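Local coordinates for TNF receptor-associated factor 5 (Mus musculus, PDB 4GJH), which probably serves as a trimeric adaptor that links receptors of the tumour necrosis factor family to downstream immune signalling through its TRAF domain, at residues Y22-L26 and K167-L172; K25-K29 and S47-Q51; Y33-K37 and H148-E152; K36-V41 and Y67-D71; S92-F98 and F129-D133. All blocks are in the same frame, centred on the assembly; numbering follows the deposited sequence.

In the fold
The five contacts, all partly buried, lie in the beta sandwich of the TRAF domain and its surroundings. Interactions 1 and 2 share strand 25-30 and lie within the sandwich, nearest the chain's centre: interaction 1 is strand pairing within one sheet, built on backbone hydrogen bonds, whereas interaction 2 joins the two sheets by an indole packing on a serine. Interactions 3 and 4 share helix 33-41 at the helical end of the sandwich. Interaction 3 is polar, gathered on a carboxylate; interaction 4 is mostly apolar, and the histidine of helix 148-152 touches both. Interaction 5 joins two peripheral loops around a tryptophan, but reaches interaction 1 where Phe98 meets Val170.

Interaction 1: residues Y22-L26 and K167-L172; sequences YSGKL and KVAVDL
Antiparallel strand pairing joins residues 22-26 to 167-172 at the edge of a four-stranded sheet in the TRAF-C (MATH) beta sandwich, where strand 25-30 is outermost within the chain and strand 164-170 is its neighbour. Leu26 and Val168 form the hydrogen-bonded pair: Leu26 N donates to Val168 O at 2.8 Å in a nearly straight bond (172° at the hydrogen), while the return bond from Val168 N to Leu26 O, at 2.9 Å, is more bent (147°). The bonding continues to Gly24, just before its strand, whose O receives Val170 N at 2.8 Å. Gly24 has a positive phi (66°), and here the chain turns in from the loop to begin pairing.

The side chains divide between the two faces of the sheet. Leu26 and Val168 point into the sandwich side by side, CB to CB 4.2 Å, and both rest on Phe53 and Ala64 of the opposing sheet. On the other face Lys25 pairs with Ala169 without backbone bonds between them. The extended side chain of Lys167 starts over Leu26 O, its CG 3.5 Å from that oxygen, and ends with NZ 4.3 Å from Lys25 CD. Two like charges lie close together here, Lys25 NZ being 4.9 Å from Lys167 NZ, and Asp177 of the second subunit packs on Lys25. Past the strand end, Leu172 folds back toward the incoming loop, bringing its CD1 methyl to 3.5 Å from Ser23 O.

Interaction 2: residues K25-K29 and S47-Q51; sequences KLIWK and SVFSQ
The contact joins the two sheets of the TRAF-domain beta sandwich along one edge, between their outermost strands, 25-30 and 48-54, and Trp28 lies flat on the backbone and side chain of Ser50. The strands are not paired; the indole of Trp28 meets both backbone and side chains of residues 48-50, and the nearest CA atoms, those of Trp28 and Ser50, are 6.4 Å apart. With CG anti to the backbone N (chi1 -178°), the indole of Trp28 reaches straight across to the facing strand. Ser50 CB sits over the face of its five-membered ring, 3.8 Å from the centroid and 18° off the normal, a CH-pi contact. Farther along the indole, the edge of the six-membered ring comes up to Val48: CH2 is 3.3 Å from Val48 O, which lies near the ring plane, and 3.9 Å from Val48 CG2. Leu26 adds a second point of contact, its CD1 methyl lying 3.6 Å from Ser50 CB.

The hydroxyl of Ser50 is not left to this apolar setting. Its OG donates to Gln51 O at 2.8 Å from above the carbonyl plane and accepts from Ala64 N, tying the serine to its own sheet. Around the contact, Trp28 also packs on Leu166 of strand 164-170 and on Ala64 of strand 61-67, so it bridges the sheets, while Gln51 touches Lys15 and Gln16 at the base of helix 3-19.

Interaction 3: residues Y33-K37 and H148-E152; sequences YRVKK and HSTLE
Tyr33 and Lys37, one turn apart on helix 33-41, both hold CG anti to the backbone N (chi1 177° and -165°), which sends their side chains alongside each other toward helix 148-152. The lysine is extended to its tip, and Glu152, also extended beyond CG, comes from the opposite direction to meet it. Such length is needed because the short helical segments run nearly antiparallel with their axes 14.0 Å apart.

The meeting point is a single oxygen, Glu152 OE2. Tyr33 OH donates to it on the anti side of the carboxylate at 2.7 Å, and the oxygen lies in the plane of the phenol ring, whose own plane stands almost perpendicular to the carboxylate. Lys37 NZ approaches Glu152 OE2 on the syn side at 2.8 Å, as a salt bridge, from well out of the carboxylate plane (32°). On the way, the lysine passes over the face of His148, with CE 3.7 Å from the ring centroid. Leu151 adds an apolar touch, its CD2 methyl 3.9 Å from Tyr33 CZ. The histidine is held independently: NE2 bonds to Leu68 O in the loop after strand 61-67.

Two donors on one oxygen should restrict the rotation of the carboxylate and would probably stabilise its negative charge. The ammonium group above the imidazole would, in turn, be expected to disfavour a second proton on His148.

Interaction 4: residues K36-V41 and Y67-D71; sequences KKREAV and YLNGD
Asn69 and Leu68, the middle residues of a type I beta turn, press against helix 33-41 where the chain leaves strand 61-67 of the TRAF-domain sandwich. Gly70 N closes the turn onto Tyr67 O, and the two middle side chains point to the helix.

Asn69 can be followed outward. Its CB lies against the methyl of Ala40, 3.4 Å from Ala40 CB. With CG anti to the backbone N (chi1 -170°), the amide is carried on to Val41, the next residue, where one methyl does most of the side-chain touching: Val41 CG2 is 3.5 Å from Asn69 CG. At the tip the two branches part. ND2 lies 3.6 Å from Val41 CA, while OD1, beside the same methyl, faces Lys37 CE at 4.2 Å and also packs on His148, so the turn touches helix 148-152 as well.

Leu68 fills the other half of the contact. Its CB is 4.3 Å from Ala40 CB. The two lysines of the helix contribute their aliphatic or backbone parts here, since Lys36 NZ is bonded to Thr31 O and Lys37 NZ to Glu152. At the N-terminal end of segment 36-41, Leu68 CD1 comes to rest on the root of a lysine, 3.5 Å from Lys36 CB and 3.9 Å from Lys37 N.

Interaction 5: residues S92-F98 and F129-D133; sequences SLLQWPF and FKRPD
Trp96 is the bump of this loop-to-loop contact, and the hollow that takes it is the bend of residues 129-132. Arg131 lies across one face of the indole: its CB stands 3.4 Å from the centroid of the five-membered ring, 11° off the normal, as a CH-pi contact. Beside it, Pro132 CD presses on the six-membered ring, 3.3 Å from Trp96 CH2. Phe129 O closes the hollow at the indole's edge. The extended arginine then runs on past the tryptophan, and its guanidinium, near parallel to the indole, slips beneath Ser92, whose CA lies over one of its faces. Trp96 NE1 is bonded to Asp91 O.

Next to the tryptophan, a cis peptide precedes Pro97, and the chain then docks backbone to backbone: Phe98 N donates to Phe129 O at 2.9 Å. The rings of Phe98 and Phe129 are inclined by 30° and offset, with little face-to-face overlap, their centroids 5.9 Å apart.

Beneath the loops, Val85 of strand 78-85 supports Trp96, Phe129 and Pro132, and Phe98 reaches Val170 of strand 164-170. Outward, Ser92 packs on Gln109 and Arg131 on Lys160, both of the third subunit.

Interaction 1: residues Y22-L26 and K167-L172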
# COMPACT_ATOMS: atom_id res chain seq x y z
N TYR C 22 -7.20 2.90 -0.37
CA TYR C 22 -7.18 3.91 -1.43
C TYR C 22 -8.28 3.81 -2.46
O TYR C 22 -8.09 4.14 -3.63
CB TYR C 22 -5.82 3.91 -2.12
CG TYR C 22 -4.70 4.21 -1.17
CD1 TYR C 22 -4.29 5.51 -0.94
CD2 TYR C 22 -4.05 3.19 -0.50
CE1 TYR C 22 -3.26 5.78 -0.07
CE2 TYR C 22 -3.02 3.44 0.37
CZ TYR C 22 -2.62 4.74 0.58
OH TYR C 22 -1.59 4.99 1.45
N SER C 23 -9.46 3.40 -2.02
CA SER C 23 -10.59 3.29 -2.92
C SER C 23 -11.83 3.92 -2.35
O SER C 23 -12.95 3.56 -2.73
CB SER C 23 -10.88 1.84 -3.23
OG SER C 23 -9.69 1.22 -3.66
N GLY C 24 -11.63 4.87 -1.43
CA GLY C 24 -12.74 5.54 -0.78
C GLY C 24 -13.57 4.62 0.10
O GLY C 24 -14.73 4.89 0.40
N LYS C 25 -12.96 3.52 0.54
CA LYS C 25 -13.69 2.52 1.29
C LYS C 25 -12.95 2.28 2.60
O LYS C 25 -11.74 2.02 2.61
CB LYS C 25 -13.74 1.23 0.47
CG LYS C 25 -15.06 0.49 0.49
CD LYS C 25 -14.86 -1.00 0.16
CE LYS C 25 -13.92 -1.69 1.18
NZ LYS C 25 -13.81 -3.18 1.01
N LEU C 26 -13.66 2.36 3.72
CA LEU C 26 -13.04 2.10 5.01
C LEU C 26 -13.83 1.06 5.76
O LEU C 26 -15.04 1.18 5.92
CB LEU C 26 -13.06 3.37 5.85
CG LEU C 26 -12.35 3.49 7.20
CD1 LEU C 26 -13.14 4.24 8.28
CD2 LEU C 26 -11.54 2.33 7.70
N LYS C 167 -18.30 0.77 8.58
CA LYS C 167 -17.87 0.91 7.21
C LYS C 167 -18.28 2.26 6.65
O LYS C 167 -19.42 2.65 6.74
CB LYS C 167 -18.47 -0.22 6.36
CG LYS C 167 -18.12 -0.11 4.88
CD LYS C 167 -18.55 -1.36 4.12
CE LYS C 167 -18.51 -1.11 2.62
NZ LYS C 167 -18.62 -2.37 1.83
N VAL C 168 -17.32 2.96 6.07
CA VAL C 168 -17.63 4.16 5.31
C VAL C 168 -17.32 3.90 3.85
O VAL C 168 -16.30 3.29 3.53
CB VAL C 168 -16.80 5.35 5.78
CG1 VAL C 168 -17.11 6.58 4.94
CG2 VAL C 168 -17.05 5.63 7.28
N ALA C 169 -18.19 4.35 2.96
CA ALA C 169 -17.94 4.20 1.54
C ALA C 169 -18.26 5.48 0.81
O ALA C 169 -19.38 5.99 0.87
CB ALA C 169 -18.75 3.07 0.97
N VAL C 170 -17.26 6.01 0.12
CA VAL C 170 -17.41 7.24 -0.63
C VAL C 170 -17.66 6.90 -2.08
O VAL C 170 -16.95 6.09 -2.66
CB VAL C 170 -16.14 8.12 -0.50
CG1 VAL C 170 -16.16 9.27 -1.46
CG2 VAL C 170 -15.99 8.62 0.93
N ASP C 171 -18.68 7.52 -2.68
CA ASP C 171 -18.92 7.32 -4.10
C ASP C 171 -17.90 8.08 -4.95
O ASP C 171 -17.80 9.31 -4.85
CB ASP C 171 -20.33 7.74 -4.50
CG ASP C 171 -20.63 7.44 -5.96
OD1 ASP C 171 -20.92 6.27 -6.27
OD2 ASP C 171 -20.54 8.38 -6.79
N LEU C 172 -17.17 7.34 -5.80
CA LEU C 172 -16.10 7.94 -6.61
C LEU C 172 -16.55 8.50 -7.97
O LEU C 172 -15.74 9.03 -8.74
CB LEU C 172 -14.97 6.93 -6.83
CG LEU C 172 -14.41 6.44 -5.49
CD1 LEU C 172 -13.28 5.45 -5.63
CD2 LEU C 172 -14.10 7.57 -4.53

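Interaction 2: residues K25-K29 and S47-Q51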
# COMPACT_ATOMS: atom_id res chain seq x y z
N LYS C 25 -12.96 3.52 0.54
CA LYS C 25 -13.69 2.52 1.29
C LYS C 25 -12.95 2.28 2.60
O LYS C 25 -11.74 2.02 2.61
CB LYS C 25 -13.74 1.23 0.47
CG LYS C 25 -15.06 0.49 0.49
CD LYS C 25 -14.86 -1.00 0.16
CE LYS C 25 -13.92 -1.69 1.18
NZ LYS C 25 -13.81 -3.18 1.01
N LEU C 26 -13.66 2.36 3.72
CA LEU C 26 -13.04 2.10 5.01
C LEU C 26 -13.83 1.06 5.76
O LEU C 26 -15.04 1.18 5.92
CB LEU C 26 -13.06 3.37 5.85
CG LEU C 26 -12.35 3.49 7.20
CD1 LEU C 26 -13.14 4.24 8.28
CD2 LEU C 26 -11.54 2.33 7.70
N ILE C 27 -13.14 0.03 6.22
CA ILE C 27 -13.75 -0.89 7.18
C ILE C 27 -12.98 -0.79 8.48
O ILE C 27 -11.77 -0.98 8.53
CB ILE C 27 -13.79 -2.32 6.65
CG1 ILE C 27 -14.49 -2.33 5.30
CG2 ILE C 27 -14.50 -3.22 7.66
CD1 ILE C 27 -15.11 -3.62 4.97
N TRP C 28 -13.70 -0.46 9.53
CA TRP C 28 -13.11 -0.03 10.78
C TRP C 28 -13.49 -1.03 11.86
O TRP C 28 -14.64 -1.09 12.28
CB TRP C 28 -13.64 1.37 11.11
CG TRP C 28 -13.08 1.95 12.35
CD1 TRP C 28 -12.04 1.48 13.09
CD2 TRP C 28 -13.54 3.14 13.01
NE1 TRP C 28 -11.81 2.30 14.17
CE2 TRP C 28 -12.72 3.33 14.14
CE3 TRP C 28 -14.55 4.05 12.75
CZ2 TRP C 28 -12.90 4.39 15.01
CZ3 TRP C 28 -14.72 5.11 13.61
CH2 TRP C 28 -13.89 5.27 14.72
N LYS C 29 -12.53 -1.83 12.28
CA LYS C 29 -12.78 -2.79 13.34
C LYS C 29 -12.64 -2.12 14.70
O LYS C 29 -11.60 -1.53 15.04
CB LYS C 29 -11.83 -3.99 13.24
CG LYS C 29 -11.78 -4.85 14.48
CD LYS C 29 -11.52 -6.31 14.20
CE LYS C 29 -10.06 -6.66 14.40
NZ LYS C 29 -9.86 -8.14 14.48
N SER C 47 -14.56 10.07 22.28
CA SER C 47 -14.67 9.64 20.87
C SER C 47 -13.45 8.87 20.38
O SER C 47 -12.36 8.99 20.93
CB SER C 47 -14.92 10.83 19.93
OG SER C 47 -13.97 11.87 20.13
N VAL C 48 -13.64 8.09 19.32
CA VAL C 48 -12.56 7.32 18.74
C VAL C 48 -12.49 7.61 17.26
O VAL C 48 -13.50 7.97 16.64
CB VAL C 48 -12.75 5.81 19.00
CG1 VAL C 48 -12.46 5.49 20.47
CG2 VAL C 48 -14.15 5.37 18.61
N PHE C 49 -11.28 7.46 16.72
CA PHE C 49 -11.01 7.75 15.31
C PHE C 49 -10.60 6.51 14.55
O PHE C 49 -10.01 5.59 15.12
CB PHE C 49 -9.86 8.74 15.19
CG PHE C 49 -10.20 10.13 15.66
CD1 PHE C 49 -10.75 11.06 14.78
CD2 PHE C 49 -9.98 10.49 16.98
CE1 PHE C 49 -11.07 12.35 15.22
CE2 PHE C 49 -10.30 11.78 17.41
CZ PHE C 49 -10.84 12.71 16.53
N SER C 50 -10.90 6.49 13.25
CA SER C 50 -10.33 5.48 12.39
C SER C 50 -8.98 6.00 11.93
O SER C 50 -8.63 7.15 12.13
CB SER C 50 -11.22 5.22 11.17
OG SER C 50 -11.01 6.19 10.16
N GLN C 51 -8.22 5.13 11.29
CA GLN C 51 -7.02 5.55 10.60
C GLN C 51 -7.46 6.27 9.33
O GLN C 51 -8.53 6.03 8.81
CB GLN C 51 -6.16 4.32 10.29
CG GLN C 51 -5.49 3.74 11.52
CD GLN C 51 -4.58 4.75 12.22
OE1 GLN C 51 -4.01 5.65 11.60
NE2 GLN C 51 -4.45 4.60 13.53

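Interaction 3: residues Y33-K37 and H148-E152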
# COMPACT_ATOMS: atom_id res chain seq x y z
N TYR C 33 -15.29 -3.29 22.85
CA TYR C 33 -16.42 -2.39 22.92
C TYR C 33 -16.74 -1.99 24.36
O TYR C 33 -16.67 -0.83 24.71
CB TYR C 33 -17.65 -3.02 22.28
CG TYR C 33 -18.85 -2.14 22.40
CD1 TYR C 33 -18.97 -1.02 21.61
CD2 TYR C 33 -19.86 -2.42 23.32
CE1 TYR C 33 -20.07 -0.19 21.70
CE2 TYR C 33 -20.96 -1.60 23.43
CZ TYR C 33 -21.06 -0.48 22.62
OH TYR C 33 -22.16 0.36 22.70
N ARG C 34 -17.08 -2.96 25.19
CA ARG C 34 -17.51 -2.70 26.56
C ARG C 34 -16.62 -1.66 27.25
O ARG C 34 -17.13 -0.71 27.84
CB ARG C 34 -17.55 -4.01 27.36
N VAL C 35 -15.31 -1.86 27.17
CA VAL C 35 -14.34 -0.99 27.84
C VAL C 35 -14.32 0.41 27.24
O VAL C 35 -14.20 1.42 27.95
CB VAL C 35 -12.90 -1.60 27.77
CG1 VAL C 35 -11.81 -0.54 27.97
CG2 VAL C 35 -12.76 -2.71 28.79
N LYS C 36 -14.42 0.47 25.92
CA LYS C 36 -14.38 1.76 25.26
C LYS C 36 -15.64 2.58 25.53
O LYS C 36 -15.56 3.80 25.69
CB LYS C 36 -14.13 1.59 23.76
CG LYS C 36 -12.71 1.20 23.47
CD LYS C 36 -12.48 0.86 22.02
CE LYS C 36 -11.09 0.36 21.83
NZ LYS C 36 -10.87 -0.02 20.40
N LYS C 37 -16.78 1.90 25.58
CA LYS C 37 -18.03 2.55 25.92
C LYS C 37 -17.95 3.03 27.36
O LYS C 37 -18.40 4.12 27.71
CB LYS C 37 -19.23 1.64 25.73
CG LYS C 37 -20.52 2.44 25.74
CD LYS C 37 -21.76 1.57 25.76
CE LYS C 37 -23.02 2.44 25.92
NZ LYS C 37 -24.25 1.60 26.07
N HIS C 148 -28.09 2.52 21.25
CA HIS C 148 -27.46 1.52 22.10
C HIS C 148 -28.37 0.30 22.18
O HIS C 148 -27.91 -0.84 22.21
CB HIS C 148 -27.25 2.07 23.51
CG HIS C 148 -26.25 3.17 23.58
ND1 HIS C 148 -26.18 4.05 24.65
CD2 HIS C 148 -25.26 3.54 22.73
CE1 HIS C 148 -25.19 4.90 24.45
NE2 HIS C 148 -24.62 4.62 23.29
N SER C 149 -29.67 0.53 22.20
CA SER C 149 -30.63 -0.55 22.35
C SER C 149 -30.50 -1.57 21.21
O SER C 149 -30.40 -2.78 21.44
CB SER C 149 -32.07 0.02 22.42
OG SER C 149 -33.04 -0.93 21.97
N THR C 150 -30.49 -1.07 19.99
CA THR C 150 -30.46 -1.95 18.83
C THR C 150 -29.08 -2.56 18.70
O THR C 150 -28.91 -3.75 18.36
CB THR C 150 -30.72 -1.16 17.56
OG1 THR C 150 -32.01 -0.51 17.63
CG2 THR C 150 -30.67 -2.10 16.37
N LEU C 151 -28.08 -1.73 18.98
CA LEU C 151 -26.70 -2.11 18.79
C LEU C 151 -26.31 -3.22 19.74
O LEU C 151 -25.55 -4.13 19.39
CB LEU C 151 -25.80 -0.90 19.03
CG LEU C 151 -24.31 -1.22 19.17
CD1 LEU C 151 -23.82 -1.83 17.85
CD2 LEU C 151 -23.49 0.00 19.57
N GLU C 152 -26.83 -3.15 20.95
CA GLU C 152 -26.29 -3.98 22.03
C GLU C 152 -27.07 -5.25 22.30
O GLU C 152 -26.60 -6.09 23.06
CB GLU C 152 -26.12 -3.15 23.31
CG GLU C 152 -25.07 -2.07 23.18
CD GLU C 152 -24.86 -1.29 24.46
OE1 GLU C 152 -25.76 -1.31 25.32
OE2 GLU C 152 -23.79 -0.68 24.60

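Interaction 4: residues K36-V41 and Y67-D71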
# COMPACT_ATOMS: atom_id res chain seq x y z
N LYS C 36 -14.42 0.47 25.92
CA LYS C 36 -14.38 1.76 25.26
C LYS C 36 -15.64 2.58 25.53
O LYS C 36 -15.56 3.80 25.69
CB LYS C 36 -14.13 1.59 23.76
CG LYS C 36 -12.71 1.20 23.47
CD LYS C 36 -12.48 0.86 22.02
CE LYS C 36 -11.09 0.36 21.83
NZ LYS C 36 -10.87 -0.02 20.40
N LYS C 37 -16.78 1.90 25.58
CA LYS C 37 -18.03 2.55 25.92
C LYS C 37 -17.95 3.03 27.36
O LYS C 37 -18.40 4.12 27.71
CB LYS C 37 -19.23 1.64 25.73
CG LYS C 37 -20.52 2.44 25.74
CD LYS C 37 -21.76 1.57 25.76
CE LYS C 37 -23.02 2.44 25.92
NZ LYS C 37 -24.25 1.60 26.07
N ARG C 38 -17.35 2.20 28.21
CA ARG C 38 -17.13 2.59 29.58
C ARG C 38 -16.33 3.90 29.62
O ARG C 38 -16.68 4.83 30.36
CB ARG C 38 -16.39 1.47 30.31
CG ARG C 38 -16.25 1.66 31.80
CD ARG C 38 -17.59 1.80 32.44
NE ARG C 38 -17.54 1.47 33.86
CZ ARG C 38 -18.39 1.94 34.77
NH1 ARG C 38 -19.37 2.78 34.42
NH2 ARG C 38 -18.26 1.57 36.05
N GLU C 39 -15.28 3.99 28.81
CA GLU C 39 -14.45 5.19 28.82
C GLU C 39 -15.27 6.38 28.32
O GLU C 39 -15.07 7.52 28.76
CB GLU C 39 -13.19 4.99 27.97
CG GLU C 39 -12.44 3.70 28.32
CD GLU C 39 -11.03 3.63 27.73
OE1 GLU C 39 -10.06 3.52 28.52
OE2 GLU C 39 -10.87 3.65 26.48
N ALA C 40 -16.19 6.12 27.41
CA ALA C 40 -17.01 7.20 26.88
C ALA C 40 -17.88 7.73 28.01
O ALA C 40 -17.86 8.91 28.31
CB ALA C 40 -17.87 6.72 25.72
N VAL C 41 -18.62 6.82 28.64
CA VAL C 41 -19.54 7.15 29.71
C VAL C 41 -18.86 7.89 30.84
O VAL C 41 -19.40 8.85 31.37
CB VAL C 41 -20.21 5.89 30.26
CG1 VAL C 41 -20.74 6.13 31.65
CG2 VAL C 41 -21.33 5.45 29.33
N TYR C 67 -18.65 8.38 18.46
CA TYR C 67 -18.89 8.63 19.87
C TYR C 67 -19.67 7.46 20.40
O TYR C 67 -20.89 7.37 20.17
CB TYR C 67 -19.68 9.91 20.06
CG TYR C 67 -18.89 11.16 19.78
CD1 TYR C 67 -18.36 11.90 20.83
CD2 TYR C 67 -18.67 11.60 18.48
CE1 TYR C 67 -17.63 13.04 20.59
CE2 TYR C 67 -17.95 12.74 18.24
CZ TYR C 67 -17.43 13.46 19.30
OH TYR C 67 -16.71 14.61 19.10
N LEU C 68 -18.97 6.56 21.08
CA LEU C 68 -19.58 5.32 21.52
C LEU C 68 -20.73 5.56 22.46
O LEU C 68 -21.71 4.82 22.43
CB LEU C 68 -18.53 4.41 22.15
CG LEU C 68 -17.64 3.72 21.11
CD1 LEU C 68 -16.77 2.68 21.78
CD2 LEU C 68 -18.47 3.10 20.00
N ASN C 69 -20.63 6.61 23.28
CA ASN C 69 -21.71 6.95 24.17
C ASN C 69 -22.53 8.12 23.64
O ASN C 69 -23.20 8.85 24.39
CB ASN C 69 -21.20 7.23 25.59
CG ASN C 69 -22.32 7.34 26.59
OD1 ASN C 69 -23.31 6.59 26.52
ND2 ASN C 69 -22.20 8.30 27.52
N GLY C 70 -22.48 8.30 22.32
CA GLY C 70 -23.29 9.30 21.67
C GLY C 70 -22.83 10.74 21.84
O GLY C 70 -22.09 11.09 22.77
N ASP C 71 -23.31 11.57 20.92
CA ASP C 71 -22.90 12.96 20.84
C ASP C 71 -24.10 13.81 20.45
O ASP C 71 -24.89 13.42 19.57
CB ASP C 71 -21.79 13.09 19.81
CG ASP C 71 -21.45 14.52 19.50
OD1 ASP C 71 -20.75 15.15 20.33
OD2 ASP C 71 -21.88 15.00 18.42

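Interaction 5: residues S92-F98 and F129-D133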
# COMPACT_ATOMS: atom_id res chain seq x y z
N SER C 92 -4.55 21.01 -3.00
CA SER C 92 -4.53 22.05 -4.02
C SER C 92 -5.01 21.57 -5.39
O SER C 92 -5.54 22.37 -6.17
CB SER C 92 -3.13 22.63 -4.17
OG SER C 92 -2.41 22.46 -2.96
N LEU C 93 -4.80 20.29 -5.68
CA LEU C 93 -5.17 19.74 -6.98
C LEU C 93 -6.58 19.21 -6.97
O LEU C 93 -7.14 18.89 -8.00
CB LEU C 93 -4.18 18.65 -7.42
CG LEU C 93 -2.70 19.06 -7.38
CD1 LEU C 93 -1.76 17.90 -7.50
CD2 LEU C 93 -2.40 20.12 -8.42
N LEU C 94 -7.17 19.12 -5.79
CA LEU C 94 -8.50 18.53 -5.69
C LEU C 94 -9.61 19.56 -5.84
O LEU C 94 -9.41 20.76 -5.64
CB LEU C 94 -8.65 17.74 -4.39
CG LEU C 94 -7.52 16.71 -4.23
CD1 LEU C 94 -7.61 15.90 -2.93
CD2 LEU C 94 -7.52 15.79 -5.41
N GLN C 95 -10.78 19.08 -6.22
CA GLN C 95 -11.94 19.93 -6.40
C GLN C 95 -12.56 20.26 -5.04
O GLN C 95 -12.75 19.39 -4.21
CB GLN C 95 -12.94 19.20 -7.29
CG GLN C 95 -13.93 20.10 -8.01
CD GLN C 95 -14.64 19.36 -9.13
OE1 GLN C 95 -14.01 18.97 -10.12
NE2 GLN C 95 -15.94 19.17 -8.99
N TRP C 96 -12.87 21.52 -4.81
CA TRP C 96 -13.56 21.90 -3.58
C TRP C 96 -14.78 22.74 -3.91
O TRP C 96 -14.73 23.54 -4.84
CB TRP C 96 -12.62 22.65 -2.64
CG TRP C 96 -11.40 21.83 -2.29
CD1 TRP C 96 -10.17 21.90 -2.88
CD2 TRP C 96 -11.31 20.81 -1.29
NE1 TRP C 96 -9.31 20.98 -2.30
CE2 TRP C 96 -9.99 20.30 -1.32
CE3 TRP C 96 -12.20 20.28 -0.36
CZ2 TRP C 96 -9.56 19.30 -0.46
CZ3 TRP C 96 -11.77 19.28 0.49
CH2 TRP C 96 -10.47 18.80 0.43
N PRO C 97 -15.87 22.55 -3.17
CA PRO C 97 -15.95 21.65 -2.01
C PRO C 97 -15.99 20.18 -2.39
O PRO C 97 -16.21 19.84 -3.54
CB PRO C 97 -17.30 22.02 -1.36
CG PRO C 97 -17.78 23.25 -2.09
CD PRO C 97 -17.17 23.19 -3.44
N PHE C 98 -15.76 19.33 -1.40
CA PHE C 98 -15.97 17.90 -1.53
C PHE C 98 -17.45 17.71 -1.84
O PHE C 98 -18.31 18.32 -1.18
CB PHE C 98 -15.58 17.24 -0.21
CG PHE C 98 -15.79 15.75 -0.18
CD1 PHE C 98 -14.73 14.91 -0.42
CD2 PHE C 98 -17.02 15.21 0.11
CE1 PHE C 98 -14.90 13.53 -0.38
CE2 PHE C 98 -17.20 13.84 0.14
CZ PHE C 98 -16.15 13.00 -0.11
N PHE C 129 -17.08 20.35 4.29
CA PHE C 129 -16.56 20.00 2.96
C PHE C 129 -15.76 21.08 2.23
O PHE C 129 -15.49 20.95 1.04
CB PHE C 129 -17.70 19.51 2.09
CG PHE C 129 -18.56 18.50 2.77
CD1 PHE C 129 -17.98 17.38 3.34
CD2 PHE C 129 -19.92 18.69 2.90
CE1 PHE C 129 -18.75 16.43 4.00
CE2 PHE C 129 -20.71 17.76 3.57
CZ PHE C 129 -20.12 16.62 4.12
N LYS C 130 -15.39 22.15 2.92
CA LYS C 130 -14.49 23.12 2.35
C LYS C 130 -13.11 22.49 2.32
O LYS C 130 -12.86 21.50 2.99
CB LYS C 130 -14.44 24.39 3.19
CG LYS C 130 -13.96 24.18 4.62
CD LYS C 130 -13.35 25.44 5.20
CE LYS C 130 -13.02 25.25 6.67
NZ LYS C 130 -12.31 26.44 7.22
N ARG C 131 -12.21 23.08 1.54
CA ARG C 131 -10.83 22.64 1.57
C ARG C 131 -10.22 22.90 2.94
O ARG C 131 -10.23 24.03 3.41
CB ARG C 131 -10.02 23.39 0.53
CG ARG C 131 -8.56 23.16 0.73
CD ARG C 131 -7.79 23.84 -0.33
NE ARG C 131 -6.36 23.59 -0.18
CZ ARG C 131 -5.44 24.10 -0.98
NH1 ARG C 131 -5.80 24.88 -1.99
NH2 ARG C 131 -4.16 23.82 -0.76
N PRO C 132 -9.68 21.85 3.58
CA PRO C 132 -9.37 21.98 5.01
C PRO C 132 -8.34 23.04 5.29
O PRO C 132 -7.49 23.34 4.45
CB PRO C 132 -8.86 20.59 5.38
CG PRO C 132 -9.62 19.69 4.48
CD PRO C 132 -9.66 20.44 3.16
N ASP C 133 -8.45 23.61 6.49
CA ASP C 133 -7.64 24.73 6.89
C ASP C 133 -6.60 24.26 7.89
O ASP C 133 -5.43 24.66 7.83
CB ASP C 133 -8.52 25.79 7.53
CG ASP C 133 -7.90 27.15 7.48
OD1 ASP C 133 -6.69 27.21 7.23
OD2 ASP C 133 -8.63 28.14 7.68